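PDB 2YVU: probable adenylyl-sulfate kinase from Aeropyrum pernix, which probably catalyses the ATP-dependent 3'-phosphorylation of adenosine 5'-phosphosulfate, giving the activated sulfate 3'-phosphoadenylyl sulfate and ADP. Local coordinates for the interface of chains A and B. Coordinates in Å, arbitrary orientation; residue numbers count along the deposited sequence, not the author numbering. Chains: chain A/B, Probable adenylyl-sulfate kinase.

Contact 1: the interface of chains A and B. Residues chain A 56, 73, 76-77, 80; chain B 47, 51, 56, 73, 76-77, 80.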
loop_
_atom_site.group_PDB
_atom_site.type_symbol
_atom_site.label_atom_id
_atom_site.label_comp_id
_atom_site.label_asym_id
_atom_site.label_seq_id
_atom_site.Cartn_x
_atom_site.Cartn_y
_atom_site.Cartn_z
ATOM N N VAL A 56 -3.925 6.255 -1.300
ATOM C CA VAL A 56 -4.068 5.021 -2.066
ATOM C C VAL A 56 -5.446 4.733 -2.632
ATOM O O VAL A 56 -5.591 3.966 -3.579
ATOM C CB VAL A 56 -3.592 3.808 -1.214
ATOM C CG1 VAL A 56 -2.137 4.025 -0.798
ATOM C CG2 VAL A 56 -4.465 3.646 0.023
ATOM N N ARG A 73 -7.523 -3.725 -1.417
ATOM C CA ARG A 73 -6.303 -2.982 -1.619
ATOM C C ARG A 73 -5.599 -2.759 -0.291
ATOM O O ARG A 73 -4.386 -2.923 -0.190
ATOM C CB ARG A 73 -6.629 -1.651 -2.272
ATOM C CG ARG A 73 -5.443 -0.787 -2.460
ATOM C CD ARG A 73 -5.726 0.139 -3.596
ATOM N NE ARG A 73 -6.773 1.049 -3.234
ATOM C CZ ARG A 73 -7.781 1.384 -4.025
ATOM N NH1 ARG A 73 -7.896 0.877 -5.250
ATOM N NH2 ARG A 73 -8.672 2.234 -3.572
ATOM N N TRP A 76 -3.867 -5.842 0.957
ATOM C CA TRP A 76 -2.587 -6.151 0.350
ATOM C C TRP A 76 -1.454 -5.303 0.882
ATOM O O TRP A 76 -0.354 -5.815 1.110
ATOM C CB TRP A 76 -2.693 -6.029 -1.150
ATOM C CG TRP A 76 -3.105 -7.341 -1.728
ATOM C CD1 TRP A 76 -4.359 -7.730 -2.103
ATOM C CD2 TRP A 76 -2.250 -8.465 -1.947
ATOM N NE1 TRP A 76 -4.335 -9.026 -2.547
ATOM C CE2 TRP A 76 -3.051 -9.502 -2.464
ATOM C CE3 TRP A 76 -0.879 -8.693 -1.753
ATOM C CZ2 TRP A 76 -2.526 -10.758 -2.798
ATOM C CZ3 TRP A 76 -0.354 -9.943 -2.087
ATOM C CH2 TRP A 76 -1.180 -10.958 -2.605
ATOM N N ILE A 77 -1.734 -4.015 1.092
ATOM C CA ILE A 77 -0.745 -3.080 1.615
ATOM C C ILE A 77 -0.380 -3.553 3.020
ATOM O O ILE A 77 0.783 -3.555 3.406
ATOM C CB ILE A 77 -1.317 -1.656 1.690
ATOM C CG1 ILE A 77 -1.644 -1.158 0.273
ATOM C CG2 ILE A 77 -0.359 -0.740 2.433
ATOM C CD1 ILE A 77 -2.380 0.215 0.210
ATOM N N LEU A 80 1.833 -6.729 2.742
ATOM C CA LEU A 80 3.193 -6.404 2.355
ATOM C C LEU A 80 3.967 -5.812 3.530
ATOM O O LEU A 80 5.109 -6.170 3.769
ATOM C CB LEU A 80 3.195 -5.403 1.205
ATOM C CG LEU A 80 3.452 -5.910 -0.216
ATOM C CD1 LEU A 80 2.775 -7.224 -0.454
ATOM C CD2 LEU A 80 2.949 -4.843 -1.199
ATOM N N LEU B 47 7.573 -4.299 -7.040
ATOM C CA LEU B 47 6.195 -3.946 -7.348
ATOM C C LEU B 47 6.158 -3.693 -8.847
ATOM O O LEU B 47 6.963 -2.923 -9.362
ATOM C CB LEU B 47 5.760 -2.675 -6.576
ATOM C CG LEU B 47 6.008 -2.680 -5.059
ATOM C CD1 LEU B 47 5.716 -1.332 -4.414
ATOM C CD2 LEU B 47 5.154 -3.763 -4.437
ATOM N N TRP B 51 1.595 -7.459 -10.868
ATOM C CA TRP B 51 1.197 -7.617 -9.485
ATOM C C TRP B 51 0.044 -6.670 -9.169
ATOM O O TRP B 51 -1.002 -7.084 -8.685
ATOM C CB TRP B 51 2.368 -7.297 -8.558
ATOM C CG TRP B 51 1.949 -7.180 -7.133
ATOM C CD1 TRP B 51 1.580 -8.202 -6.304
ATOM C CD2 TRP B 51 1.786 -5.973 -6.376
ATOM N NE1 TRP B 51 1.197 -7.708 -5.083
ATOM C CE2 TRP B 51 1.313 -6.344 -5.096
ATOM C CE3 TRP B 51 1.986 -4.616 -6.655
ATOM C CZ2 TRP B 51 1.037 -5.404 -4.089
ATOM C CZ3 TRP B 51 1.707 -3.671 -5.649
ATOM C CH2 TRP B 51 1.238 -4.081 -4.383
ATOM N N VAL B 56 -3.634 -4.131 -5.730
ATOM C CA VAL B 56 -3.960 -2.778 -5.299
ATOM C C VAL B 56 -4.531 -1.903 -6.387
ATOM O O VAL B 56 -5.204 -0.912 -6.115
ATOM C CB VAL B 56 -2.728 -2.069 -4.672
ATOM C CG1 VAL B 56 -2.151 -2.943 -3.582
ATOM C CG2 VAL B 56 -1.676 -1.746 -5.747
ATOM N N ARG B 73 -0.700 5.933 -5.923
ATOM C CA ARG B 73 -0.955 4.871 -4.968
ATOM C C ARG B 73 0.319 4.026 -4.781
ATOM O O ARG B 73 0.700 3.680 -3.654
ATOM C CB ARG B 73 -2.103 3.989 -5.467
ATOM C CG ARG B 73 -2.324 2.795 -4.585
ATOM C CD ARG B 73 -3.686 2.185 -4.773
ATOM N NE ARG B 73 -3.947 1.827 -6.148
ATOM C CZ ARG B 73 -4.937 2.328 -6.879
ATOM N NH1 ARG B 73 -5.775 3.219 -6.366
ATOM N NH2 ARG B 73 -5.074 1.938 -8.136
ATOM N N TRP B 76 2.870 5.874 -2.780
ATOM C CA TRP B 76 2.582 5.843 -1.357
ATOM C C TRP B 76 2.893 4.488 -0.715
ATOM O O TRP B 76 3.375 4.428 0.422
ATOM C CB TRP B 76 1.135 6.287 -1.107
ATOM C CG TRP B 76 1.091 7.732 -0.757
ATOM C CD1 TRP B 76 0.766 8.775 -1.579
ATOM C CD2 TRP B 76 1.475 8.316 0.499
ATOM N NE1 TRP B 76 0.927 9.975 -0.910
ATOM C CE2 TRP B 76 1.359 9.723 0.360
ATOM C CE3 TRP B 76 1.908 7.787 1.719
ATOM C CZ2 TRP B 76 1.657 10.608 1.401
ATOM C CZ3 TRP B 76 2.208 8.664 2.759
ATOM C CH2 TRP B 76 2.080 10.064 2.591
ATOM N N ILE B 77 2.654 3.410 -1.455
ATOM C CA ILE B 77 2.957 2.068 -0.959
ATOM C C ILE B 77 4.476 1.884 -0.840
ATOM O O ILE B 77 4.953 1.323 0.138
ATOM C CB ILE B 77 2.384 0.976 -1.892
ATOM C CG1 ILE B 77 0.855 1.017 -1.850
ATOM C CG2 ILE B 77 2.843 -0.392 -1.437
ATOM C CD1 ILE B 77 0.149 0.179 -2.940
ATOM N N LEU B 80 5.651 3.799 2.298
ATOM C CA LEU B 80 5.423 3.088 3.563
ATOM C C LEU B 80 6.435 1.944 3.739
ATOM O O LEU B 80 7.039 1.792 4.788
ATOM C CB LEU B 80 4.000 2.512 3.642
ATOM C CG LEU B 80 2.833 3.495 3.678
ATOM C CD1 LEU B 80 1.510 2.754 3.948
ATOM C CD2 LEU B 80 3.074 4.493 4.749
#
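Helix 64-82 of chain A packs against helix 64-83 of chain B, with the loops at A:Val56 and B:Val56 and, from chain B, helix 49-54 and B:Leu47 of strand 44-48 around them. The two copies of this APS kinase, a P-loop kinase, meet here about a two-fold axis, likely that of a dimer, though the structure alone does not show this. A:Arg73 and B:Arg73 place CG anti to the backbone N (chi1 177° in A:Arg73), bend at chi3 and cross at about a right angle. The guanidinium planes nevertheless lie 5° apart, with A:Arg73 NH1 3.4 Å from B:Arg73 NH1. Such like charges would repel, a cost probably offset by carbonyl oxygens. B:Arg73 NH1 donates to A:Val56 O at 2.9 Å, almost straight (174° at H) and in both the carbonyl and guanidinium planes. The same oxygen lies over one face of the A:Arg73 guanidinium, offset toward the rim, so both arginines may feel its partial negative charge. The twin bond, A:Arg73 NH1 to B:Val56 O, is weak at 3.3 Å. Each valine also crosses the opposite arginine at about a right angle, A:Val56 CB 3.7 Å from B:Arg73 CG. A:Ile77 and B:Ile77 cross obliquely, A:Ile77 CG1 3.9 Å from B:Ile77 CD1. A:Leu80 meets B:Trp51 tip to tip, its CD2 3.5 Å from CZ2 of the indole, while B:Leu47 CD2 lies over one indole face, offset toward the rim.

Contact 2: the interface of chains A and B. Residues chain A 8-11, 43, 83; chain B 9-10, 43.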
loop_
_atom_site.group_PDB
_atom_site.type_symbol
_atom_site.label_atom_id
_atom_site.label_comp_id
_atom_site.label_asym_id
_atom_site.label_seq_id
_atom_site.Cartn_x
_atom_site.Cartn_y
_atom_site.Cartn_z
ATOM N N LYS A 8 14.096 -1.691 16.672
ATOM C CA LYS A 8 13.813 -3.143 16.908
ATOM C C LYS A 8 13.630 -3.894 15.594
ATOM O O LYS A 8 13.361 -3.286 14.554
ATOM C CB LYS A 8 12.564 -3.306 17.772
ATOM C CG LYS A 8 12.209 -4.749 18.076
ATOM C CD LYS A 8 11.100 -4.840 19.111
ATOM C CE LYS A 8 11.504 -4.184 20.422
ATOM N NZ LYS A 8 10.505 -4.406 21.507
ATOM N N CYS A 9 13.765 -5.216 15.646
ATOM C CA CYS A 9 13.651 -6.027 14.443
ATOM C C CYS A 9 12.971 -7.375 14.641
ATOM O O CYS A 9 13.518 -8.254 15.312
ATOM C CB CYS A 9 15.045 -6.273 13.856
ATOM S SG CYS A 9 15.039 -6.103 12.054
ATOM N N ILE A 10 11.785 -7.543 14.052
ATOM C CA ILE A 10 11.061 -8.810 14.144
ATOM C C ILE A 10 10.855 -9.355 12.727
ATOM O O ILE A 10 10.670 -8.591 11.783
ATOM C CB ILE A 10 9.694 -8.641 14.867
ATOM C CG1 ILE A 10 8.814 -7.626 14.134
ATOM C CG2 ILE A 10 9.919 -8.135 16.291
ATOM C CD1 ILE A 10 7.433 -7.439 14.773
ATOM N N GLU A 11 10.890 -10.672 12.571
ATOM C CA GLU A 11 10.728 -11.270 11.247
ATOM C C GLU A 11 9.380 -10.957 10.604
ATOM O O GLU A 11 9.330 -10.480 9.473
ATOM C CB GLU A 11 10.927 -12.789 11.318
ATOM C CG GLU A 11 10.987 -13.479 9.958
ATOM C CD GLU A 11 11.488 -14.914 10.052
ATOM O OE1 GLU A 11 10.759 -15.774 10.596
ATOM O OE2 GLU A 11 12.618 -15.181 9.587
ATOM N N ARG A 43 8.227 -1.310 14.667
ATOM C CA ARG A 43 7.894 -0.618 13.426
ATOM C C ARG A 43 6.385 -0.738 13.391
ATOM O O ARG A 43 5.859 -1.852 13.458
ATOM C CB ARG A 43 8.444 -1.368 12.219
ATOM C CG ARG A 43 9.896 -1.776 12.326
ATOM C CD ARG A 43 10.773 -0.759 11.665
ATOM N NE ARG A 43 11.922 -1.399 11.031
ATOM C CZ ARG A 43 12.818 -0.750 10.296
ATOM N NH1 ARG A 43 12.688 0.559 10.110
ATOM N NH2 ARG A 43 13.838 -1.407 9.751
ATOM N N ARG A 83 4.559 -8.650 6.260
ATOM C CA ARG A 83 5.541 -9.674 5.942
ATOM C C ARG A 83 6.942 -9.086 6.023
ATOM O O ARG A 83 7.929 -9.820 5.927
ATOM C CB ARG A 83 5.292 -10.308 4.558
ATOM C CG ARG A 83 5.634 -9.481 3.325
ATOM C CD ARG A 83 5.042 -10.205 2.126
ATOM N NE ARG A 83 5.435 -9.675 0.819
ATOM C CZ ARG A 83 4.845 -10.048 -0.314
ATOM N NH1 ARG A 83 3.849 -10.931 -0.267
ATOM N NH2 ARG A 83 5.251 -9.572 -1.486
ATOM N N CYS B 9 19.013 -5.388 9.305
ATOM C CA CYS B 9 17.950 -4.538 9.814
ATOM C C CYS B 9 18.271 -3.063 9.655
ATOM O O CYS B 9 18.707 -2.407 10.601
ATOM C CB CYS B 9 17.683 -4.841 11.290
ATOM S SG CYS B 9 16.000 -4.340 11.745
ATOM N N ILE B 10 18.041 -2.530 8.463
ATOM C CA ILE B 10 18.340 -1.129 8.227
ATOM C C ILE B 10 17.175 -0.214 8.587
ATOM O O ILE B 10 16.007 -0.562 8.407
ATOM C CB ILE B 10 18.793 -0.902 6.755
ATOM C CG1 ILE B 10 17.698 -1.335 5.770
ATOM C CG2 ILE B 10 20.069 -1.707 6.493
ATOM C CD1 ILE B 10 18.001 -0.986 4.319
ATOM N N ARG B 43 15.617 -6.903 3.098
ATOM C CA ARG B 43 14.161 -7.041 2.928
ATOM C C ARG B 43 13.928 -6.365 1.583
ATOM O O ARG B 43 14.322 -5.224 1.410
ATOM C CB ARG B 43 13.409 -6.251 3.997
ATOM C CG ARG B 43 12.759 -7.092 5.088
ATOM C CD ARG B 43 13.701 -7.346 6.229
ATOM N NE ARG B 43 13.116 -7.021 7.534
ATOM C CZ ARG B 43 12.150 -7.708 8.143
ATOM N NH1 ARG B 43 11.618 -8.789 7.578
ATOM N NH2 ARG B 43 11.735 -7.319 9.345
#
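The N-terminal segments of both chains, residues 8-11 in A and 9-10 in B, meet each other and the loop residues A:Arg43 and B:Arg43 just ahead of strand 44-48. In this APS kinase family member the meeting point is an intermolecular disulfide, with A:Cys9 SG bonded to B:Cys9 SG at 2.0 Å. The CB-SG-SG-CB torsion, about +100°, makes the bridge right-handed. The structure alone does not show whether the link forms in the cell.

B:Arg43 can be followed outward from CB. CG sits at chi1 -106°, and the chain then bends at chi2 and chi3, so CB, CG, CD and NE form a curved arm toward chain A, and a turn at chi4 sets the guanidinium. Contacts begin at CZ, 4.0 Å from A:Ile10 O. NH2 donates to A:Ile10 O at 2.9 Å, but the bond is bent (136° at H), with the donor above the carbonyl plane and the oxygen tilted out of the guanidinium plane. NH1 reaches A:Glu11 O at 3.4 Å, a weak bond although nearly straight, the oxygen lying at the guanidinium edge. The A:Glu11 carboxylate stays apart, its OE2 6.8 Å from B:Arg43 NH1, so any charge attraction is long-range. An alanine here would lose both guanidinium bonds and would probably leave the A:Ile10 and A:Glu11 carbonyls less firmly tied to chain B.

In the reciprocal arm, A:Arg43 NH2 donates to B:Ile10 O at 2.7 Å, straighter at the hydrogen and with the oxygen in the guanidinium plane, though the donor stands still farther above the carbonyl plane.

The C-alpha centres of contact 1 and contact 2 are about 18 Å apart along one two-fold interface. They share no residue but are joined through the chain: B:Arg43 of contact 2 immediately precedes strand 44-48, which carries B:Leu47 of contact 1, and A:Arg83 follows helix 64-82. Contact 1 is mainly helix packing, whereas contact 2 is a covalent clasp flanked by arginine-carbonyl bonds. The centre of contact 1 lies about 15 Å from B:Ser94, the inferred active-site serine, and that of contact 2 about 27 Å from A:Ser94, consistent with holding the two copies together; the structure alone shows no direct link to catalysis.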